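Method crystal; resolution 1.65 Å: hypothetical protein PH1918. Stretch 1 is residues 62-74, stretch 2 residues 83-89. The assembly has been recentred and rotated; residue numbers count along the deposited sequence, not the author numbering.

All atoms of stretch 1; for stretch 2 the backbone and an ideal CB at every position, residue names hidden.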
ATOM      1  N   ASN A  62     -32.149  21.877 -21.074  1.00 24.33           N
ATOM      2  CA  ASN A  62     -32.575  20.900 -20.074  1.00 25.31           C
ATOM      3  C   ASN A  62     -33.320  21.561 -18.918  1.00 25.73           C
ATOM      4  O   ASN A  62     -33.318  21.056 -17.791  1.00 26.05           O
ATOM      5  CB  ASN A  62     -31.367  20.124 -19.544  1.00 24.06           C
ATOM      6  CG  ASN A  62     -30.386  21.010 -18.805  1.00 23.25           C
ATOM      7  OD1 ASN A  62     -30.566  22.225 -18.730  1.00 24.34           O
ATOM      8  ND2 ASN A  62     -29.342  20.405 -18.252  1.00 23.94           N
ATOM      9  N   ASP A  63     -33.951  22.694 -19.208  1.00 26.14           N
ATOM     10  CA  ASP A  63     -34.719  23.442 -18.216  1.00 28.10           C
ATOM     11  C   ASP A  63     -35.869  24.162 -18.915  1.00 28.74           C
ATOM     12  O   ASP A  63     -35.653  25.079 -19.707  1.00 27.10           O
ATOM     13  CB  ASP A  63     -33.836  24.469 -17.504  1.00 28.49           C
ATOM     14  CG  ASP A  63     -34.549  25.138 -16.343  1.00 31.22           C
ATOM     15  OD1 ASP A  63     -34.707  24.485 -15.289  1.00 35.70           O
ATOM     16  OD2 ASP A  63     -34.965  26.305 -16.485  1.00 30.61           O
ATOM     17  N   PRO A  64     -37.114  23.757 -18.623  1.00 29.36           N
ATOM     18  CA  PRO A  64     -38.303  24.362 -19.231  1.00 29.59           C
ATOM     19  C   PRO A  64     -38.345  25.890 -19.207  1.00 28.86           C
ATOM     20  O   PRO A  64     -38.536  26.524 -20.244  1.00 29.38           O
ATOM     21  CB  PRO A  64     -39.448  23.739 -18.433  1.00 30.90           C
ATOM     22  CG  PRO A  64     -38.916  22.374 -18.119  1.00 31.36           C
ATOM     23  CD  PRO A  64     -37.495  22.682 -17.689  1.00 30.78           C
ATOM     24  N   GLU A  65     -38.163  26.473 -18.027  1.00 28.55           N
ATOM     25  CA  GLU A  65     -38.206  27.924 -17.876  1.00 29.00           C
ATOM     26  C   GLU A  65     -37.140  28.662 -18.680  1.00 27.30           C
ATOM     27  O   GLU A  65     -37.448  29.614 -19.395  1.00 26.15           O
ATOM     28  CB  GLU A  65     -38.083  28.308 -16.399  1.00 32.12           C
ATOM     29  CG  GLU A  65     -38.101  29.810 -16.152  1.00 38.18           C
ATOM     30  CD  GLU A  65     -38.082  30.163 -14.677  1.00 42.68           C
ATOM     31  OE1 GLU A  65     -39.013  29.748 -13.954  1.00 45.53           O
ATOM     32  OE2 GLU A  65     -37.139  30.859 -14.240  1.00 45.24           O
ATOM     33  N   LEU A  66     -35.887  28.237 -18.552  1.00 25.93           N
ATOM     34  CA  LEU A  66     -34.809  28.897 -19.279  1.00 25.68           C
ATOM     35  C   LEU A  66     -34.951  28.695 -20.780  1.00 26.21           C
ATOM     36  O   LEU A  66     -34.514  29.536 -21.568  1.00 25.76           O
ATOM     37  CB  LEU A  66     -33.449  28.397 -18.784  1.00 25.92           C
ATOM     38  CG  LEU A  66     -33.162  28.753 -17.321  1.00 27.83           C
ATOM     39  CD1 LEU A  66     -31.802  28.217 -16.916  1.00 29.44           C
ATOM     40  CD2 LEU A  66     -33.215  30.268 -17.136  1.00 28.43           C
ATOM     41  N   GLU A  67     -35.566  27.587 -21.181  1.00 25.22           N
ATOM     42  CA  GLU A  67     -35.778  27.325 -22.600  1.00 25.57           C
ATOM     43  C   GLU A  67     -36.814  28.310 -23.142  1.00 25.44           C
ATOM     44  O   GLU A  67     -36.626  28.908 -24.200  1.00 24.00           O
ATOM     45  CB  GLU A  67     -36.257  25.887 -22.814  1.00 26.42           C
ATOM     46  CG  GLU A  67     -35.154  24.844 -22.675  1.00 27.49           C
ATOM     47  CD  GLU A  67     -35.668  23.427 -22.803  1.00 29.73           C
ATOM     48  OE1 GLU A  67     -36.526  23.183 -23.678  1.00 32.65           O
ATOM     49  OE2 GLU A  67     -35.205  22.556 -22.041  1.00 28.95           O
ATOM     50  N   ALA A  68     -37.905  28.490 -22.404  1.00 24.34           N
ATOM     51  CA  ALA A  68     -38.950  29.415 -22.822  1.00 24.33           C
ATOM     52  C   ALA A  68     -38.390  30.834 -22.921  1.00 23.77           C
ATOM     53  O   ALA A  68     -38.676  31.558 -23.874  1.00 23.85           O
ATOM     54  CB  ALA A  68     -40.119  29.372 -21.830  1.00 24.68           C
ATOM     55  N   LEU A  69     -37.584  31.225 -21.936  1.00 23.34           N
ATOM     56  CA  LEU A  69     -36.992  32.558 -21.923  1.00 24.47           C
ATOM     57  C   LEU A  69     -35.946  32.758 -23.020  1.00 23.01           C
ATOM     58  O   LEU A  69     -35.861  33.835 -23.609  1.00 22.60           O
ATOM     59  CB  LEU A  69     -36.363  32.847 -20.559  1.00 25.95           C
ATOM     60  CG  LEU A  69     -37.345  33.216 -19.445  1.00 28.46           C
ATOM     61  CD1 LEU A  69     -36.612  33.328 -18.117  1.00 30.74           C
ATOM     62  CD2 LEU A  69     -38.028  34.532 -19.796  1.00 29.15           C
ATOM     63  N   ALA A  70     -35.148  31.730 -23.285  1.00 22.46           N
ATOM     64  CA  ALA A  70     -34.125  31.834 -24.319  1.00 21.62           C
ATOM     65  C   ALA A  70     -34.810  32.047 -25.664  1.00 22.05           C
ATOM     66  O   ALA A  70     -34.397  32.888 -26.458  1.00 21.78           O
ATOM     67  CB  ALA A  70     -33.271  30.565 -24.353  1.00 19.65           C
ATOM     68  N   ALA A  71     -35.870  31.283 -25.907  1.00 22.51           N
ATOM     69  CA  ALA A  71     -36.616  31.384 -27.155  1.00 22.49           C
ATOM     70  C   ALA A  71     -37.304  32.741 -27.300  1.00 21.78           C
ATOM     71  O   ALA A  71     -37.320  33.326 -28.380  1.00 21.16           O
ATOM     72  CB  ALA A  71     -37.646  30.261 -27.233  1.00 22.65           C
ATOM     73  N   LYS A  72     -37.875  33.236 -26.208  1.00 21.82           N
ATOM     74  CA  LYS A  72     -38.557  34.522 -26.232  1.00 23.61           C
ATOM     75  C   LYS A  72     -37.575  35.643 -26.570  1.00 22.67           C
ATOM     76  O   LYS A  72     -37.884  36.524 -27.372  1.00 22.26           O
ATOM     77  CB  LYS A  72     -39.209  34.795 -24.875  1.00 23.37           C
ATOM     78  CG  LYS A  72     -40.055  36.057 -24.830  1.00 27.03           C
ATOM     79  CD  LYS A  72     -40.660  36.245 -23.441  1.00 28.75           C
ATOM     80  CE  LYS A  72     -41.521  37.497 -23.369  1.00 31.90           C
ATOM     81  NZ  LYS A  72     -42.086  37.711 -22.003  1.00 32.60           N
ATOM     82  N   ASN A  73     -36.396  35.609 -25.955  1.00 21.67           N
ATOM     83  CA  ASN A  73     -35.373  36.626 -26.210  1.00 22.37           C
ATOM     84  C   ASN A  73     -34.837  36.504 -27.634  1.00 22.15           C
ATOM     85  O   ASN A  73     -34.647  37.503 -28.327  1.00 22.26           O
ATOM     86  CB  ASN A  73     -34.203  36.484 -25.228  1.00 22.19           C
ATOM     87  CG  ASN A  73     -34.493  37.095 -23.865  1.00 23.26           C
ATOM     88  OD1 ASN A  73     -34.686  38.307 -23.736  1.00 25.01           O
ATOM     89  ND2 ASN A  73     -34.532  36.256 -22.844  1.00 23.89           N
ATOM     90  N   ALA A  74     -34.593  35.271 -28.063  1.00 21.10           N
ATOM     91  CA  ALA A  74     -34.069  35.023 -29.401  1.00 20.33           C
ATOM     92  C   ALA A  74     -35.008  35.476 -30.518  1.00 21.31           C
ATOM     93  O   ALA A  74     -34.564  36.088 -31.488  1.00 20.70           O
ATOM     94  CB  ALA A  74     -33.742  33.544 -29.568  1.00 19.05           C
ATOM     95  N   UNK A  83     -27.692  33.190 -31.647  1.00 19.08           N
ATOM     96  CA  UNK A  83     -28.126  32.230 -30.648  1.00 19.80           C
ATOM     97  C   UNK A  83     -28.080  32.873 -29.273  1.00 19.77           C
ATOM     98  O   UNK A  83     -27.252  33.751 -29.004  1.00 19.19           O
ATOM     99  CB  UNK A  83     -27.259  30.970 -30.687  1.00 19.80           C
ATOM    100  N   UNK A  84     -29.012  32.457 -28.422  1.00 19.80           N
ATOM    101  CA  UNK A  84     -29.115  32.982 -27.070  1.00 19.94           C
ATOM    102  C   UNK A  84     -29.086  31.848 -26.057  1.00 20.94           C
ATOM    103  O   UNK A  84     -29.824  30.869 -26.183  1.00 20.73           O
ATOM    104  CB  UNK A  84     -30.392  33.809 -26.909  1.00 19.94           C
ATOM    105  N   UNK A  85     -28.233  31.991 -25.048  1.00 19.26           N
ATOM    106  CA  UNK A  85     -28.120  30.995 -23.998  1.00 20.73           C
ATOM    107  C   UNK A  85     -28.422  31.637 -22.651  1.00 20.40           C
ATOM    108  O   UNK A  85     -27.920  32.714 -22.349  1.00 20.93           O
ATOM    109  CB  UNK A  85     -26.728  30.360 -23.997  1.00 20.73           C
ATOM    110  N   UNK A  86     -29.264  30.979 -21.862  1.00 20.66           N
ATOM    111  CA  UNK A  86     -29.587  31.447 -20.519  1.00 21.63           C
ATOM    112  C   UNK A  86     -29.275  30.245 -19.644  1.00 20.86           C
ATOM    113  O   UNK A  86     -29.815  29.162 -19.858  1.00 20.86           O
ATOM    114  CB  UNK A  86     -31.033  31.926 -20.379  1.00 21.63           C
ATOM    115  N   UNK A  87     -28.392  30.424 -18.669  1.00 21.40           N
ATOM    116  CA  UNK A  87     -27.994  29.311 -17.822  1.00 22.25           C
ATOM    117  C   UNK A  87     -27.815  29.664 -16.353  1.00 23.55           C
ATOM    118  O   UNK A  87     -27.726  30.834 -15.974  1.00 22.82           O
ATOM    119  CB  UNK A  87     -26.688  28.718 -18.353  1.00 22.25           C
ATOM    120  N   UNK A  88     -27.761  28.617 -15.537  1.00 24.05           N
ATOM    121  CA  UNK A  88     -27.534  28.736 -14.107  1.00 23.77           C
ATOM    122  C   UNK A  88     -26.717  27.513 -13.692  1.00 23.53           C
ATOM    123  O   UNK A  88     -26.604  26.550 -14.457  1.00 23.53           O
ATOM    124  CB  UNK A  88     -28.847  28.835 -13.329  1.00 23.77           C
ATOM    125  N   UNK A  89     -26.140  27.559 -12.495  1.00 23.39           N
ATOM    126  CA  UNK A  89     -25.310  26.473 -11.980  1.00 24.16           C
ATOM    127  C   UNK A  89     -24.011  26.361 -12.780  1.00 24.14           C
ATOM    128  O   UNK A  89     -23.371  25.309 -12.820  1.00 24.17           O
ATOM    129  CB  UNK A  89     -26.076  25.149 -12.023  1.00 24.16           C
TER

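Helix 64-74 runs across strand 83-88 at 150° between their N-to-C directions, with the axes 7.7 Å apart at closest approach. Every second CA-to-CB bond of the strand meets the helix.

Position 83 points away, with nothing of stretch 1 within 5.5 Å of its ideal CB. This helix sets no demand here. The deposited residue is F83, its ring carried off from the helix.

Position 84 points toward the helix where the backbones come closest, its CA 5.8 Å from A70 CA. Its ideal CB lies 4.1 Å from A70 O and 4.3 Å from A74 CB. The alanines let the backbones come close, and a compact apolar side chain would suit the gap; the extended angles of -125/130 suit beta-branched valine or isoleucine, while alanine would also fit but fill less. It is V84. Its CG2 rests 3.9 Å from A74 CB, while CG1 reaches 4.3 Å from N73 CB, so the two methyls lie against neighbouring residues on one side of the helix.

Position 85 turns away again and is free of the helix. Any strand-forming residue would serve as far as stretch 1 is concerned; I85 is deposited.

Position 86 is the heart of the contact. Its CB points toward the helix, 4.2 Å from L66 CD2 and 4.8 Å from A70 CB, and the small side chain of A70 leaves space beside L69 and N73. A longer apolar chain, leucine, methionine or isoleucine, could use it. The deposited L86, with chi1 m and chi2 t, sends CD1 to 3.4 Å from L69 CB, 3.6 Å from A70 N and 3.8 Å from N73 ND2. More of its area is covered by the helix stretch than of any other residue in the strand, 99 Å².

Position 87 points away, so its side chain is little constrained by the helix, although L66 CD1 packs 4.1 Å from the CA. M87 fills it.

Position 88 points toward the start of the helix. Close by lies L66 CD1, 4.7 Å from the ideal CB; farther out is the carboxylate of D63, whose OD2 caps the helix by accepting from L66 N at 3.0 Å. A long chain with an apolar stem and a positive end, lysine or arginine, is favoured. K88 lays CG 4.0 Å from L66 CD1. Its NZ stops 4.3 Å from D63 OD1, beyond a salt bridge, and a water joins the two residues, accepting from K88 NZ at 3.0 Å and donating to D63 OD2 at 2.8 Å.

Position 89 is out of reach, and its positive phi of 68° favours glycine, asparagine or aspartate. It is N89.

Stretch 2, residues 83-89: FVILMKN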
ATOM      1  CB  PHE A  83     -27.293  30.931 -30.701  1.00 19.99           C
ATOM      2  CG  PHE A  83     -25.822  31.104 -30.398  1.00 19.05           C
ATOM      3  CD1 PHE A  83     -25.355  31.083 -29.085  1.00 20.02           C
ATOM      4  CD2 PHE A  83     -24.900  31.226 -31.434  1.00 19.15           C
ATOM      5  CE1 PHE A  83     -23.987  31.174 -28.804  1.00 19.94           C
ATOM      6  CE2 PHE A  83     -23.528  31.321 -31.167  1.00 18.54           C
ATOM      7  CZ  PHE A  83     -23.070  31.292 -29.848  1.00 19.49           C
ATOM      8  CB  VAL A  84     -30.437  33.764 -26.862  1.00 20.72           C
ATOM      9  CG1 VAL A  84     -30.539  34.232 -25.410  1.00 21.37           C
ATOM     10  CG2 VAL A  84     -30.509  34.948 -27.815  1.00 21.20           C
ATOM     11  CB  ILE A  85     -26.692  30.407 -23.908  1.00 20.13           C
ATOM     12  CG1 ILE A  85     -26.302  29.756 -25.237  1.00 18.69           C
ATOM     13  CG2 ILE A  85     -26.622  29.391 -22.769  1.00 20.40           C
ATOM     14  CD1 ILE A  85     -24.832  29.391 -25.317  1.00 19.13           C
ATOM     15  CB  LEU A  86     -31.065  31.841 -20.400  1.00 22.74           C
ATOM     16  CG  LEU A  86     -31.481  33.125 -21.126  1.00 22.95           C
ATOM     17  CD1 LEU A  86     -32.976  33.346 -20.966  1.00 25.78           C
ATOM     18  CD2 LEU A  86     -30.705  34.309 -20.561  1.00 23.82           C
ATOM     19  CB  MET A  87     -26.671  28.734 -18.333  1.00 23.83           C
ATOM     20  CG  MET A  87     -25.503  29.711 -18.155  1.00 23.61           C
ATOM     21  SD  MET A  87     -23.911  29.095 -18.754  1.00 23.42           S
ATOM     22  CE  MET A  87     -22.780  30.193 -17.896  1.00 22.98           C
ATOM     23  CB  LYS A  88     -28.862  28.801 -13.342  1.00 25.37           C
ATOM     24  CG  LYS A  88     -29.773  27.604 -13.524  1.00 27.10           C
ATOM     25  CD  LYS A  88     -31.058  27.797 -12.719  1.00 30.77           C
ATOM     26  CE  LYS A  88     -31.981  26.591 -12.827  1.00 33.03           C
ATOM     27  NZ  LYS A  88     -33.215  26.772 -12.004  1.00 34.86           N
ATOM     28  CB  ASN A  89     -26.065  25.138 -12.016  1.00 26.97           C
ATOM     29  CG  ASN A  89     -27.331  25.163 -11.179  1.00 29.99           C
ATOM     30  OD1 ASN A  89     -27.436  25.924 -10.219  1.00 31.34           O
ATOM     31  ND2 ASN A  89     -28.290  24.319 -11.532  1.00 29.90           N
TER
HETATM   32  O   HOH W   1     -35.239  27.625 -13.991  1.00 35.13           O
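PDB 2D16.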